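Local coordinates for antibiotic biosynthesis monooxygenase (Thermus thermophilus, PDB 1IUJ), which is of unproven function but belongs to the antibiotic biosynthesis monooxygenase family of dimeric alpha-beta barrels, so it may act as a monooxygenase, and binds zinc in the crystal, at residues B[36-41]-B[50-55]; B[15-20]-B[80-85]; B[4-9]-B[88-93]. One frame throughout, in Å; residues are numbered along the deposited sequence.

Contact 1: B[36-41]-B[50-55]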
loop_
_atom_site.group_PDB
_atom_site.type_symbol
_atom_site.label_atom_id
_atom_site.label_comp_id
_atom_site.label_asym_id
_atom_site.label_seq_id
_atom_site.Cartn_x
_atom_site.Cartn_y
_atom_site.Cartn_z
ATOM N N ILE B 36 -6.098 11.039 -7.212
ATOM C CA ILE B 36 -5.169 10.516 -8.196
ATOM C C ILE B 36 -5.524 9.075 -8.620
ATOM O O ILE B 36 -5.680 8.800 -9.838
ATOM C CB ILE B 36 -3.688 10.622 -7.732
ATOM C CG1 ILE B 36 -3.284 12.099 -7.560
ATOM C CG2 ILE B 36 -2.808 9.998 -8.798
ATOM C CD1 ILE B 36 -1.961 12.298 -6.879
ATOM N N ARG B 37 -5.620 8.140 -7.665
ATOM C CA ARG B 37 -5.772 6.708 -8.004
ATOM C C ARG B 37 -6.320 5.923 -6.830
ATOM O O ARG B 37 -6.027 6.268 -5.694
ATOM C CB ARG B 37 -4.439 6.109 -8.441
ATOM C CG ARG B 37 -4.483 4.717 -9.028
ATOM C CD ARG B 37 -3.156 4.333 -9.561
ATOM N NE ARG B 37 -3.200 3.063 -10.278
ATOM C CZ ARG B 37 -2.131 2.510 -10.812
ATOM N NH1 ARG B 37 -0.945 3.109 -10.692
ATOM N NH2 ARG B 37 -2.236 1.343 -11.433
ATOM N N ASN B 38 -7.145 4.904 -7.101
ATOM C CA ASN B 38 -7.638 4.006 -6.049
ATOM C C ASN B 38 -7.363 2.568 -6.454
ATOM O O ASN B 38 -7.622 2.183 -7.588
ATOM C CB ASN B 38 -9.152 4.196 -5.821
ATOM C CG ASN B 38 -9.708 3.317 -4.700
ATOM O OD1 ASN B 38 -10.405 2.313 -4.953
ATOM N ND2 ASN B 38 -9.434 3.694 -3.463
ATOM N N LEU B 39 -6.875 1.753 -5.527
ATOM C CA LEU B 39 -6.689 0.323 -5.797
ATOM C C LEU B 39 -7.304 -0.476 -4.682
ATOM O O LEU B 39 -7.206 -0.097 -3.509
ATOM C CB LEU B 39 -5.219 -0.032 -5.955
ATOM C CG LEU B 39 -4.478 0.712 -7.062
ATOM C CD1 LEU B 39 -3.815 2.003 -6.559
ATOM C CD2 LEU B 39 -3.474 -0.214 -7.697
ATOM N N VAL B 40 -8.006 -1.550 -5.030
ATOM C CA VAL B 40 -8.472 -2.460 -4.017
ATOM C C VAL B 40 -7.632 -3.727 -4.135
ATOM O O VAL B 40 -7.474 -4.293 -5.223
ATOM C CB VAL B 40 -9.966 -2.788 -4.180
ATOM C CG1 VAL B 40 -10.428 -3.712 -3.032
ATOM C CG2 VAL B 40 -10.827 -1.483 -4.285
ATOM N N LEU B 41 -7.061 -4.128 -3.012
ATOM C CA LEU B 41 -6.016 -5.160 -2.977
ATOM C C LEU B 41 -6.483 -6.350 -2.157
ATOM O O LEU B 41 -6.757 -6.242 -0.968
ATOM C CB LEU B 41 -4.735 -4.553 -2.373
ATOM C CG LEU B 41 -4.144 -3.356 -3.059
ATOM C CD1 LEU B 41 -2.930 -2.868 -2.288
ATOM C CD2 LEU B 41 -3.747 -3.639 -4.513
ATOM N N TYR B 50 -8.044 -7.173 3.430
ATOM C CA TYR B 50 -8.002 -6.376 2.195
ATOM C C TYR B 50 -7.363 -5.025 2.516
ATOM O O TYR B 50 -7.450 -4.563 3.662
ATOM C CB TYR B 50 -9.443 -6.132 1.673
ATOM C CG TYR B 50 -9.975 -7.193 0.722
ATOM C CD1 TYR B 50 -10.364 -8.447 1.188
ATOM C CD2 TYR B 50 -10.083 -6.926 -0.638
ATOM C CE1 TYR B 50 -10.875 -9.413 0.292
ATOM C CE2 TYR B 50 -10.581 -7.889 -1.545
ATOM C CZ TYR B 50 -10.957 -9.114 -1.056
ATOM O OH TYR B 50 -11.424 -10.068 -1.964
ATOM N N VAL B 51 -6.733 -4.425 1.515
ATOM C CA VAL B 51 -6.295 -3.015 1.602
ATOM C C VAL B 51 -6.914 -2.172 0.519
ATOM O O VAL B 51 -6.788 -2.458 -0.655
ATOM C CB VAL B 51 -4.736 -2.868 1.633
ATOM C CG1 VAL B 51 -4.327 -1.403 1.575
ATOM C CG2 VAL B 51 -4.202 -3.471 2.901
ATOM N N VAL B 52 -7.578 -1.084 0.919
ATOM C CA VAL B 52 -8.041 -0.108 -0.059
ATOM C C VAL B 52 -6.994 0.998 -0.008
ATOM O O VAL B 52 -6.823 1.685 1.030
ATOM C CB VAL B 52 -9.408 0.451 0.278
ATOM C CG1 VAL B 52 -9.741 1.594 -0.693
ATOM C CG2 VAL B 52 -10.493 -0.651 0.320
ATOM N N MET B 53 -6.315 1.186 -1.129
ATOM C CA MET B 53 -5.204 2.125 -1.181
ATOM C C MET B 53 -5.603 3.284 -2.061
ATOM O O MET B 53 -6.012 3.086 -3.214
ATOM C CB MET B 53 -3.967 1.469 -1.782
ATOM C CG MET B 53 -2.810 2.424 -1.811
ATOM S SD MET B 53 -1.355 1.579 -2.331
ATOM C CE MET B 53 -1.802 1.041 -3.948
ATOM N N THR B 54 -5.466 4.493 -1.544
ATOM C CA THR B 54 -5.916 5.652 -2.303
ATOM C C THR B 54 -4.836 6.694 -2.328
ATOM O O THR B 54 -4.200 6.962 -1.296
ATOM C CB THR B 54 -7.184 6.215 -1.690
ATOM O OG1 THR B 54 -8.184 5.185 -1.614
ATOM C CG2 THR B 54 -7.798 7.312 -2.631
ATOM N N LEU B 55 -4.557 7.198 -3.530
ATOM C CA LEU B 55 -3.505 8.186 -3.767
ATOM C C LEU B 55 -4.145 9.541 -3.981
ATOM O O LEU B 55 -5.064 9.664 -4.793
ATOM C CB LEU B 55 -2.712 7.816 -5.030
ATOM C CG LEU B 55 -1.617 6.756 -4.922
ATOM C CD1 LEU B 55 -2.167 5.413 -4.423
ATOM C CD2 LEU B 55 -0.988 6.629 -6.330
#
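Strands 36-41 and 50-55 form the antiparallel beta hairpin at one side of the sheet within this chain, in a ferredoxin-like, dimeric alpha-beta barrel fold. They run almost exactly antiparallel. The register is held by paired backbone bonds at Leu-39/Met-53 and Leu-41/Val-51. Met-53 N to Leu-39 O is 2.8 Å and nearly straight, at 173°. The tightest packing is on the face of Leu-39, Leu-41, Met-53 and Leu-55. Met-53 runs alongside Leu-39, with CG anti to its backbone N, and bends at its last torsion (chi3 61°). This sets its CE only 3.4 Å from Leu-39 CD1, closer than a usual carbon contact. The sheet runs on into the second subunit, whose Met-53 packs against Met-53 here. The face of Asn-38, Val-40 and Val-52 lies under helix 15-29, where Phe-22 touches all three.

The end at Ile-36 and Arg-37 is looser and partly exposed. The extended Arg-37 side chain leads away from Leu-55 to a salt bridge with Asp-100 of the second subunit. Ile-36 and Arg-37 both face Leu-55, a classic beta bulge. Leu-55 O accepts two N-H groups, both from above its carbonyl plane: Ile-36 N at 3.0 Å and the longer Arg-37 N at 3.3 Å. On the helix-covered face, Asn-38 ND2 reaches obliquely to Thr-54 OG1 at 2.7 Å, a weak bond bent to 128°.

Contact 2: B[15-20]-B[80-85]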
loop_
_atom_site.group_PDB
_atom_site.type_symbol
_atom_site.label_atom_id
_atom_site.label_comp_id
_atom_site.label_asym_id
_atom_site.label_seq_id
_atom_site.Cartn_x
_atom_site.Cartn_y
_atom_site.Cartn_z
ATOM N N ALA B 15 -16.031 -11.757 0.601
ATOM C CA ALA B 15 -15.069 -11.080 -0.262
ATOM C C ALA B 15 -15.690 -10.542 -1.561
ATOM O O ALA B 15 -15.455 -9.399 -1.937
ATOM C CB ALA B 15 -13.899 -12.010 -0.572
ATOM N N GLU B 16 -16.477 -11.372 -2.248
ATOM C CA GLU B 16 -17.160 -10.933 -3.461
ATOM C C GLU B 16 -18.140 -9.760 -3.238
ATOM O O GLU B 16 -18.161 -8.780 -4.003
ATOM C CB GLU B 16 -17.835 -12.136 -4.142
ATOM C CG GLU B 16 -18.699 -11.780 -5.338
ATOM C CD GLU B 16 -19.374 -12.996 -5.960
ATOM O OE1 GLU B 16 -19.380 -14.079 -5.325
ATOM O OE2 GLU B 16 -19.897 -12.866 -7.091
ATOM N N GLN B 17 -18.953 -9.853 -2.189
ATOM C CA GLN B 17 -19.879 -8.791 -1.880
ATOM C C GLN B 17 -19.130 -7.510 -1.508
ATOM O O GLN B 17 -19.540 -6.421 -1.927
ATOM C CB GLN B 17 -20.848 -9.195 -0.768
ATOM C CG GLN B 17 -22.037 -8.261 -0.672
ATOM C CD GLN B 17 -22.738 -8.330 0.664
ATOM O OE1 GLN B 17 -22.638 -9.328 1.369
ATOM N NE2 GLN B 17 -23.435 -7.255 1.022
ATOM N N PHE B 18 -18.039 -7.659 -0.745
ATOM C CA PHE B 18 -17.189 -6.530 -0.388
ATOM C C PHE B 18 -16.655 -5.877 -1.657
ATOM O O PHE B 18 -16.724 -4.664 -1.802
ATOM C CB PHE B 18 -16.024 -6.984 0.509
ATOM C CG PHE B 18 -15.007 -5.918 0.741
ATOM C CD1 PHE B 18 -15.194 -5.005 1.750
ATOM C CD2 PHE B 18 -13.874 -5.806 -0.082
ATOM C CE1 PHE B 18 -14.274 -3.994 1.977
ATOM C CE2 PHE B 18 -12.943 -4.804 0.119
ATOM C CZ PHE B 18 -13.145 -3.886 1.160
ATOM N N GLU B 19 -16.136 -6.683 -2.581
ATOM C CA GLU B 19 -15.585 -6.131 -3.821
ATOM C C GLU B 19 -16.648 -5.402 -4.657
ATOM O O GLU B 19 -16.377 -4.333 -5.217
ATOM C CB GLU B 19 -14.891 -7.229 -4.639
ATOM C CG GLU B 19 -13.554 -7.679 -4.047
ATOM C CD GLU B 19 -12.812 -8.667 -4.922
ATOM O OE1 GLU B 19 -13.017 -8.670 -6.166
ATOM O OE2 GLU B 19 -11.999 -9.430 -4.367
ATOM N N GLU B 20 -17.847 -5.990 -4.709
ATOM C CA GLU B 20 -18.974 -5.475 -5.495
ATOM C C GLU B 20 -19.396 -4.160 -4.880
ATOM O O GLU B 20 -19.584 -3.168 -5.585
ATOM C CB GLU B 20 -20.149 -6.472 -5.448
ATOM C CG GLU B 20 -20.881 -6.721 -6.770
ATOM C CD GLU B 20 -21.755 -7.993 -6.758
ATOM O OE1 GLU B 20 -22.704 -8.097 -7.588
ATOM O OE2 GLU B 20 -21.515 -8.895 -5.917
ATOM N N THR B 80 -24.245 -2.071 3.950
ATOM C CA THR B 80 -24.986 -3.257 3.500
ATOM C C THR B 80 -24.287 -4.547 3.906
ATOM O O THR B 80 -24.938 -5.590 4.013
ATOM C CB THR B 80 -25.295 -3.268 1.960
ATOM O OG1 THR B 80 -24.080 -3.313 1.200
ATOM C CG2 THR B 80 -25.965 -1.979 1.495
ATOM N N LEU B 81 -22.968 -4.487 4.113
ATOM C CA LEU B 81 -22.231 -5.638 4.629
ATOM C C LEU B 81 -22.520 -5.819 6.118
ATOM O O LEU B 81 -22.301 -4.902 6.919
ATOM C CB LEU B 81 -20.722 -5.481 4.404
ATOM C CG LEU B 81 -20.023 -6.021 3.149
ATOM C CD1 LEU B 81 -20.204 -7.521 2.967
ATOM C CD2 LEU B 81 -20.406 -5.267 1.869
ATOM N N PRO B 82 -22.992 -7.002 6.502
ATOM C CA PRO B 82 -23.299 -7.280 7.911
ATOM C C PRO B 82 -22.078 -7.145 8.828
ATOM O O PRO B 82 -20.958 -7.388 8.383
ATOM C CB PRO B 82 -23.786 -8.733 7.883
ATOM C CG PRO B 82 -23.248 -9.294 6.623
ATOM C CD PRO B 82 -23.265 -8.163 5.630
ATOM N N LYS B 83 -22.286 -6.763 10.088
ATOM C CA LYS B 83 -21.171 -6.687 11.046
ATOM C C LYS B 83 -20.376 -7.990 11.087
ATOM O O LYS B 83 -19.159 -7.996 11.285
ATOM C CB LYS B 83 -21.662 -6.335 12.451
ATOM C CG LYS B 83 -20.879 -5.199 13.098
ATOM C CD LYS B 83 -20.027 -5.649 14.272
ATOM C CE LYS B 83 -19.292 -4.451 14.870
ATOM N NZ LYS B 83 -18.992 -4.577 16.329
ATOM N N GLU B 84 -21.081 -9.100 10.881
ATOM C CA GLU B 84 -20.495 -10.428 10.960
ATOM C C GLU B 84 -19.482 -10.701 9.855
ATOM O O GLU B 84 -18.698 -11.635 9.969
ATOM C CB GLU B 84 -21.606 -11.480 10.901
ATOM C CG GLU B 84 -22.528 -11.477 12.117
ATOM C CD GLU B 84 -23.614 -10.414 12.090
ATOM O OE1 GLU B 84 -24.383 -10.356 13.073
ATOM O OE2 GLU B 84 -23.705 -9.636 11.112
ATOM N N ALA B 85 -19.513 -9.899 8.795
ATOM C CA ALA B 85 -18.619 -10.073 7.658
ATOM C C ALA B 85 -17.160 -9.800 8.046
ATOM O O ALA B 85 -16.256 -10.213 7.339
ATOM C CB ALA B 85 -19.016 -9.166 6.505
#
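Residues 15-20 are the first turns of helix 15-29. Residues 80-85 belong to the connection between helix 69-74 and strand 91-100, and they close with a short 3-10 turn at 83-85. Within the helix, Glu-19 N bonds to Ala-15 O at 2.9 Å. Within the connection, Ala-85 N bonds to Pro-82 O. The two backbones stay well apart: the closest CA atoms, of Phe-18 and Leu-81, are 7.2 Å from each other. Side chains bridge this distance.

Gln-17 and Leu-81 meet tip to tip. Gln-17 CG is anti to its backbone N (chi1 -165°) and the chain is extended beyond CG, so the amide reaches the end of the leucine. The two methyls of Leu-81 divide the amide between them. CD1 lies 3.4 Å from Gln-17 OE1, and CD2 lies 3.7 Å from Gln-17 NE2. CD2 also approaches the helix backbone, 4.1 Å from Phe-18 CA. Leu-81 is buried, and Phe-86 touches it as well. The Phe-18 ring turns elsewhere and meets Tyr-50 of the sheet at about 55° between planes.

Thr-80 sits at the margin. Its carbonyl O is 3.7 Å from Gln-17 NE2 and is not hydrogen-bonded to it. Its OG1 is hydrogen-bonded to Arg-77 O. Pro-82 barely reaches Gln-17. The contact is small, at 182 Å² in all. Its chemistry is van der Waals packing of leucine methyls on a glutamine amide, with no polar bond between the segments. This implies a join that depends on shape rather than on directed bonds.

Contact 3: B[4-9]-B[88-93]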
loop_
_atom_site.group_PDB
_atom_site.type_symbol
_atom_site.label_atom_id
_atom_site.label_comp_id
_atom_site.label_asym_id
_atom_site.label_seq_id
_atom_site.Cartn_x
_atom_site.Cartn_y
_atom_site.Cartn_z
ATOM N N THR B 4 -3.527 6.866 1.577
ATOM C CA THR B 4 -4.206 6.142 2.665
ATOM C C THR B 4 -4.281 4.662 2.350
ATOM O O THR B 4 -4.405 4.272 1.185
ATOM C CB THR B 4 -5.625 6.651 2.946
ATOM O OG1 THR B 4 -6.431 6.544 1.758
ATOM C CG2 THR B 4 -5.632 8.116 3.288
ATOM N N MET B 5 -4.142 3.854 3.387
ATOM C CA MET B 5 -4.380 2.417 3.278
ATOM C C MET B 5 -5.389 2.031 4.337
ATOM O O MET B 5 -5.128 2.146 5.529
ATOM C CB MET B 5 -3.080 1.630 3.451
ATOM C CG MET B 5 -2.092 1.919 2.372
ATOM S SD MET B 5 -0.732 0.755 2.470
ATOM C CE MET B 5 0.259 1.492 1.280
ATOM N N ASN B 6 -6.569 1.593 3.896
ATOM C CA ASN B 6 -7.619 1.208 4.823
ATOM C C ASN B 6 -7.611 -0.293 4.854
ATOM O O ASN B 6 -7.930 -0.933 3.832
ATOM C CB ASN B 6 -8.943 1.733 4.314
ATOM C CG ASN B 6 -10.021 1.823 5.405
ATOM O OD1 ASN B 6 -11.171 2.200 5.106
ATOM N ND2 ASN B 6 -9.679 1.502 6.636
ATOM N N ARG B 7 -7.193 -0.842 5.990
ATOM C CA ARG B 7 -7.091 -2.299 6.166
ATOM C C ARG B 7 -8.406 -2.822 6.718
ATOM O O ARG B 7 -8.817 -2.462 7.823
ATOM C CB ARG B 7 -5.926 -2.635 7.116
ATOM C CG ARG B 7 -4.564 -2.001 6.700
ATOM C CD ARG B 7 -3.516 -2.155 7.778
ATOM N NE ARG B 7 -3.239 -3.546 8.126
ATOM C CZ ARG B 7 -2.468 -4.353 7.394
ATOM N NH1 ARG B 7 -1.894 -3.915 6.278
ATOM N NH2 ARG B 7 -2.269 -5.606 7.785
ATOM N N ILE B 8 -9.075 -3.662 5.927
ATOM C CA ILE B 8 -10.440 -4.088 6.222
ATOM C C ILE B 8 -10.434 -5.603 6.321
ATOM O O ILE B 8 -10.227 -6.279 5.305
ATOM C CB ILE B 8 -11.394 -3.563 5.135
ATOM C CG1 ILE B 8 -11.364 -2.013 5.125
ATOM C CG2 ILE B 8 -12.812 -4.124 5.356
ATOM C CD1 ILE B 8 -11.910 -1.404 3.871
ATOM N N PRO B 9 -10.637 -6.146 7.528
ATOM C CA PRO B 9 -10.557 -7.583 7.744
ATOM C C PRO B 9 -11.878 -8.248 7.398
ATOM O O PRO B 9 -12.621 -8.680 8.291
ATOM C CB PRO B 9 -10.249 -7.691 9.254
ATOM C CG PRO B 9 -10.939 -6.500 9.835
ATOM C CD PRO B 9 -10.923 -5.418 8.780
ATOM N N GLY B 88 -13.017 -7.648 12.767
ATOM C CA GLY B 88 -12.604 -6.546 13.615
ATOM C C GLY B 88 -12.817 -5.211 12.931
ATOM O O GLY B 88 -13.322 -5.180 11.804
ATOM N N PRO B 89 -12.430 -4.112 13.587
ATOM C CA PRO B 89 -12.536 -2.781 12.988
ATOM C C PRO B 89 -11.539 -2.643 11.856
ATOM O O PRO B 89 -10.542 -3.380 11.794
ATOM C CB PRO B 89 -12.162 -1.827 14.145
ATOM C CG PRO B 89 -11.381 -2.644 15.080
ATOM C CD PRO B 89 -11.878 -4.064 14.958
ATOM N N ASN B 90 -11.825 -1.713 10.964
ATOM C CA ASN B 90 -10.872 -1.369 9.935
ATOM C C ASN B 90 -9.734 -0.659 10.620
ATOM O O ASN B 90 -9.906 -0.099 11.707
ATOM C CB ASN B 90 -11.538 -0.501 8.904
ATOM C CG ASN B 90 -12.703 -1.218 8.247
ATOM O OD1 ASN B 90 -12.724 -2.457 8.186
ATOM N ND2 ASN B 90 -13.682 -0.463 7.787
ATOM N N ARG B 91 -8.562 -0.721 10.005
ATOM C CA ARG B 91 -7.406 0.028 10.491
ATOM C C ARG B 91 -6.910 0.915 9.370
ATOM O O ARG B 91 -6.451 0.431 8.328
ATOM C CB ARG B 91 -6.310 -0.919 10.980
ATOM C CG ARG B 91 -6.669 -1.564 12.307
ATOM C CD ARG B 91 -7.054 -0.563 13.413
ATOM N NE ARG B 91 -7.907 -1.132 14.463
ATOM C CZ ARG B 91 -7.557 -2.135 15.290
ATOM N NH1 ARG B 91 -8.411 -2.561 16.219
ATOM N NH2 ARG B 91 -6.361 -2.717 15.201
ATOM N N LEU B 92 -6.997 2.218 9.607
ATOM C CA LEU B 92 -6.579 3.199 8.612
ATOM C C LEU B 92 -5.142 3.693 8.880
ATOM O O LEU B 92 -4.828 4.111 10.000
ATOM C CB LEU B 92 -7.560 4.377 8.607
ATOM C CG LEU B 92 -7.259 5.538 7.641
ATOM C CD1 LEU B 92 -7.310 5.178 6.150
ATOM C CD2 LEU B 92 -8.220 6.726 7.910
ATOM N N GLU B 93 -4.306 3.631 7.839
ATOM C CA GLU B 93 -2.928 4.116 7.861
ATOM C C GLU B 93 -2.793 5.228 6.808
ATOM O O GLU B 93 -3.499 5.204 5.788
ATOM C CB GLU B 93 -1.994 2.986 7.477
ATOM C CG GLU B 93 -1.953 1.837 8.465
ATOM C CD GLU B 93 -0.733 0.966 8.242
ATOM O OE1 GLU B 93 0.091 0.918 9.168
ATOM O OE2 GLU B 93 -0.645 0.366 7.167
HETATM O O HOH W 1 -1.625 -1.147 5.097
#
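Gly-88 opens the segment, and its carbonyl O lies 3.4 Å from Pro-9 CG. Pro-89 adds its own carbonyl near the same proline ring. Asn-90 comes next. Its CG stands anti to the carbonyl carbon (chi1 -60°), which brings OD1 against the branch of Ile-8, between CG1 and CG2, 3.3 Å from Ile-8 CG2. The CB of Asn-90 lies near Asn-6 ND2, and the two amide planes are 90° apart. The side chain of Asn-6 also lies about 4 Å from a zinc ion, which is proximity and not evidence of coordination.

Arg-91 begins the regular strand and pairs with Arg-7. Arg-91 N bonds to Arg-7 O in the carbonyl plane. Arg-7 N bonds to Arg-91 O at 2.8 Å from above the Arg-91 carbonyl plane. Leu-92 has CG anti to its backbone N (chi1 178°), which carries CD1 to 3.9 Å from Thr-4 CB.

Glu-93 pairs with Met-5 through two backbone bonds. Its extended side chain crosses Arg-7 obliquely. Glu-93 OE2 stays 4.5 Å from Arg-7 NH1, well out of the guanidinium plane, so no direct bond forms. A water joins them, donating to Glu-93 OE2 and accepting from Arg-7 NH1 at the guanidinium edge. The salt bridges of both side chains are made with the other chain of the dimer: Arg-7 with Glu-93 of the second subunit, and Glu-93 with Arg-7 of the second subunit. These opposite charges probably keep both groups ionised. The antiparallel pairing of first and last strands is typical of the ferredoxin-like sheet in dimeric alpha-beta barrel proteins.

From the N terminus, strand 2-8 opens contact 3 and helix 15-29 opens contact 2. The hairpin then makes contact 1, which closes the shortest loop. Later, 80-85 closes contact 2, and strand 91-100 closes contact 3. Contact 1 is nested inside the loop of contact 2, and that lies inside the loop of contact 3; none cross. Contacts 1 and 3 share one sheet, because strands 50-56 and 2-8 are neighbours: Val-52 O is 2.9 Å from Asn-6 N. Helix 15-29 meets both, through Glu-19 OE2 at Tyr-50 OH and through Phe-18 against Ile-8. Contact 2 ties that helix to the connection leading into the last strand. Contacts 1 and 3 also touch the second subunit.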